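Long-range contact in cytochrome c55X (Pseudomonas aeruginosa PAO1, PDB 6TP9), which is a periplasmic monoheme c-type cytochrome associated with heme d1 biosynthesis that probably transfers electrons: residues G29-T33 / L85-I90. The protein carries 1 engineered substitution. Coordinates in Å, arbitrary orientation, origin at the centre of the assembly. Numbering follows the deposited sequence.
Sequences GLRLT and LIEGEI
Leu-30 to Thr-33 run extended after Gly-29, which has positive phi, and strand 30-31 packs against the end of helix 75-86 and the turn that follows. Leu-85, in the last helical turn, brings CD2 to 4.3 Å from Leu-32 CD2; its side chain is about 5 Å from a heme c, probably the one carried by the second subunit. Glu-87 leaves helical geometry, and Gly-88, at positive phi (57/45), turns the chain toward the strand. A CB here would clash with Arg-31 NH2. The Arg-31 CA-to-CB bond points away, but chi1 and chi2 (m, m) curl the guanidinium back over Gly-88 CA; Arg-31 NH2 gives a weak hydrogen bond to Gly-88 O (2.9 Å) and Arg-31 NE another to Leu-30 O (2.9 Å). Past Glu-89, Ile-90 (chi1 m) points toward the strand, its CA 6.3 Å from Leu-30 CA. Ile-90 CG2 meets CD2 of Leu-30 (chi1 t) at 3.6 Å, while Ile-90 CD1 lies 3.6 Å from Leu-32 CD1 and 3.7 Å from Arg-31 CA. A water bridges Leu-30 O (2.8 Å) and, weakly, Ile-90 N (2.9 Å). This chain belongs to a domain-swapped dimer, consistent with a class I cytochrome c fold: the strand after heme-binding helix 10-27 joins an antiparallel ladder with the second subunit, whose own helix 10-27 packs Leu-21 on Leu-30 and Ile-90, and Cys-24 on Leu-32.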
loop_
_atom_site.group_PDB
_atom_site.type_symbol
_atom_site.label_atom_id
_atom_site.label_comp_id
_atom_site.label_asym_id
_atom_site.label_seq_id
_atom_site.Cartn_x
_atom_site.Cartn_y
_atom_site.Cartn_z
ATOM N N GLY A 29 -5.805 -4.087 3.277
ATOM C CA GLY A 29 -6.049 -2.663 3.379
ATOM C C GLY A 29 -4.826 -1.772 3.337
ATOM O O GLY A 29 -4.556 -1.044 4.296
ATOM N N LEU A 30 -4.085 -1.804 2.233
ATOM C CA LEU A 30 -2.988 -0.862 2.056
ATOM C C LEU A 30 -3.535 0.558 1.953
ATOM O O LEU A 30 -4.522 0.813 1.256
ATOM C CB LEU A 30 -2.177 -1.207 0.810
ATOM C CG LEU A 30 -0.937 -0.342 0.568
ATOM C CD1 LEU A 30 0.109 -0.543 1.656
ATOM C CD2 LEU A 30 -0.343 -0.637 -0.799
ATOM N N ARG A 31 -2.888 1.480 2.661
ATOM C CA ARG A 31 -3.293 2.877 2.689
ATOM C C ARG A 31 -2.046 3.746 2.708
ATOM O O ARG A 31 -0.974 3.314 3.138
ATOM C CB ARG A 31 -4.158 3.202 3.916
ATOM C CG ARG A 31 -5.471 2.450 3.995
ATOM C CD ARG A 31 -6.472 2.947 2.963
ATOM N NE ARG A 31 -7.042 1.839 2.201
ATOM C CZ ARG A 31 -8.157 1.189 2.522
ATOM N NH1 ARG A 31 -8.856 1.531 3.595
ATOM N NH2 ARG A 31 -8.578 0.192 1.758
ATOM N N LEU A 32 -2.194 4.984 2.240
ATOM C CA LEU A 32 -1.114 5.968 2.322
ATOM C C LEU A 32 -1.317 6.776 3.597
ATOM O O LEU A 32 -2.038 7.774 3.622
ATOM C CB LEU A 32 -1.080 6.859 1.088
ATOM C CG LEU A 32 -0.247 6.320 -0.075
ATOM C CD1 LEU A 32 -0.939 5.138 -0.734
ATOM C CD2 LEU A 32 0.033 7.420 -1.089
ATOM N N THR A 33 -0.671 6.330 4.670
ATOM C CA THR A 33 -0.766 6.990 5.963
ATOM C C THR A 33 0.397 6.518 6.823
ATOM O O THR A 33 1.039 5.508 6.528
ATOM C CB THR A 33 -2.110 6.700 6.644
ATOM O OG1 THR A 33 -2.108 7.242 7.970
ATOM C CG2 THR A 33 -2.377 5.201 6.705
ATOM N N LEU A 85 -7.277 6.888 -3.614
ATOM C CA LEU A 85 -7.159 7.310 -2.224
ATOM C C LEU A 85 -8.517 7.284 -1.539
ATOM O O LEU A 85 -8.656 6.789 -0.414
ATOM C CB LEU A 85 -6.553 8.711 -2.150
ATOM C CG LEU A 85 -5.189 8.909 -2.806
ATOM C CD1 LEU A 85 -4.810 10.384 -2.807
ATOM C CD2 LEU A 85 -4.139 8.081 -2.092
ATOM N N ILE A 86 -9.537 7.813 -2.216
ATOM C CA ILE A 86 -10.860 7.927 -1.615
ATOM C C ILE A 86 -11.478 6.551 -1.414
ATOM O O ILE A 86 -12.043 6.255 -0.355
ATOM C CB ILE A 86 -11.759 8.820 -2.488
ATOM C CG1 ILE A 86 -11.290 10.273 -2.420
ATOM C CG2 ILE A 86 -13.205 8.694 -2.053
ATOM C CD1 ILE A 86 -11.812 11.129 -3.551
ATOM N N GLU A 87 -11.390 5.693 -2.426
ATOM C CA GLU A 87 -12.074 4.409 -2.420
ATOM C C GLU A 87 -11.240 3.291 -1.805
ATOM O O GLU A 87 -11.627 2.122 -1.902
ATOM C CB GLU A 87 -12.488 4.040 -3.848
ATOM C CG GLU A 87 -13.620 4.904 -4.385
ATOM C CD GLU A 87 -13.875 4.698 -5.865
ATOM O OE1 GLU A 87 -13.244 3.800 -6.464
ATOM O OE2 GLU A 87 -14.706 5.442 -6.428
ATOM N N GLY A 88 -10.123 3.621 -1.166
ATOM C CA GLY A 88 -9.296 2.603 -0.536
ATOM C C GLY A 88 -8.829 1.524 -1.486
ATOM O O GLY A 88 -8.872 0.336 -1.144
ATOM N N GLU A 89 -8.367 1.911 -2.673
ATOM C CA GLU A 89 -7.977 0.976 -3.723
ATOM C C GLU A 89 -6.560 1.260 -4.204
ATOM O O GLU A 89 -6.296 1.417 -5.398
ATOM C CB GLU A 89 -8.967 1.044 -4.882
ATOM C CG GLU A 89 -10.127 0.079 -4.759
ATOM C CD GLU A 89 -11.279 0.428 -5.682
ATOM O OE1 GLU A 89 -12.255 -0.350 -5.724
ATOM O OE2 GLU A 89 -11.209 1.477 -6.359
ATOM N N ILE A 90 -5.613 1.322 -3.269
ATOM C CA ILE A 90 -4.216 1.466 -3.667
ATOM C C ILE A 90 -3.675 0.141 -4.183
ATOM O O ILE A 90 -2.928 0.104 -5.167
ATOM C CB ILE A 90 -3.389 2.016 -2.494
ATOM C CG1 ILE A 90 -3.798 3.463 -2.224
ATOM C CG2 ILE A 90 -1.902 1.952 -2.800
ATOM C CD1 ILE A 90 -4.239 3.711 -0.821
HETATM O O HOH W 1 -5.564 -0.526 -0.996
#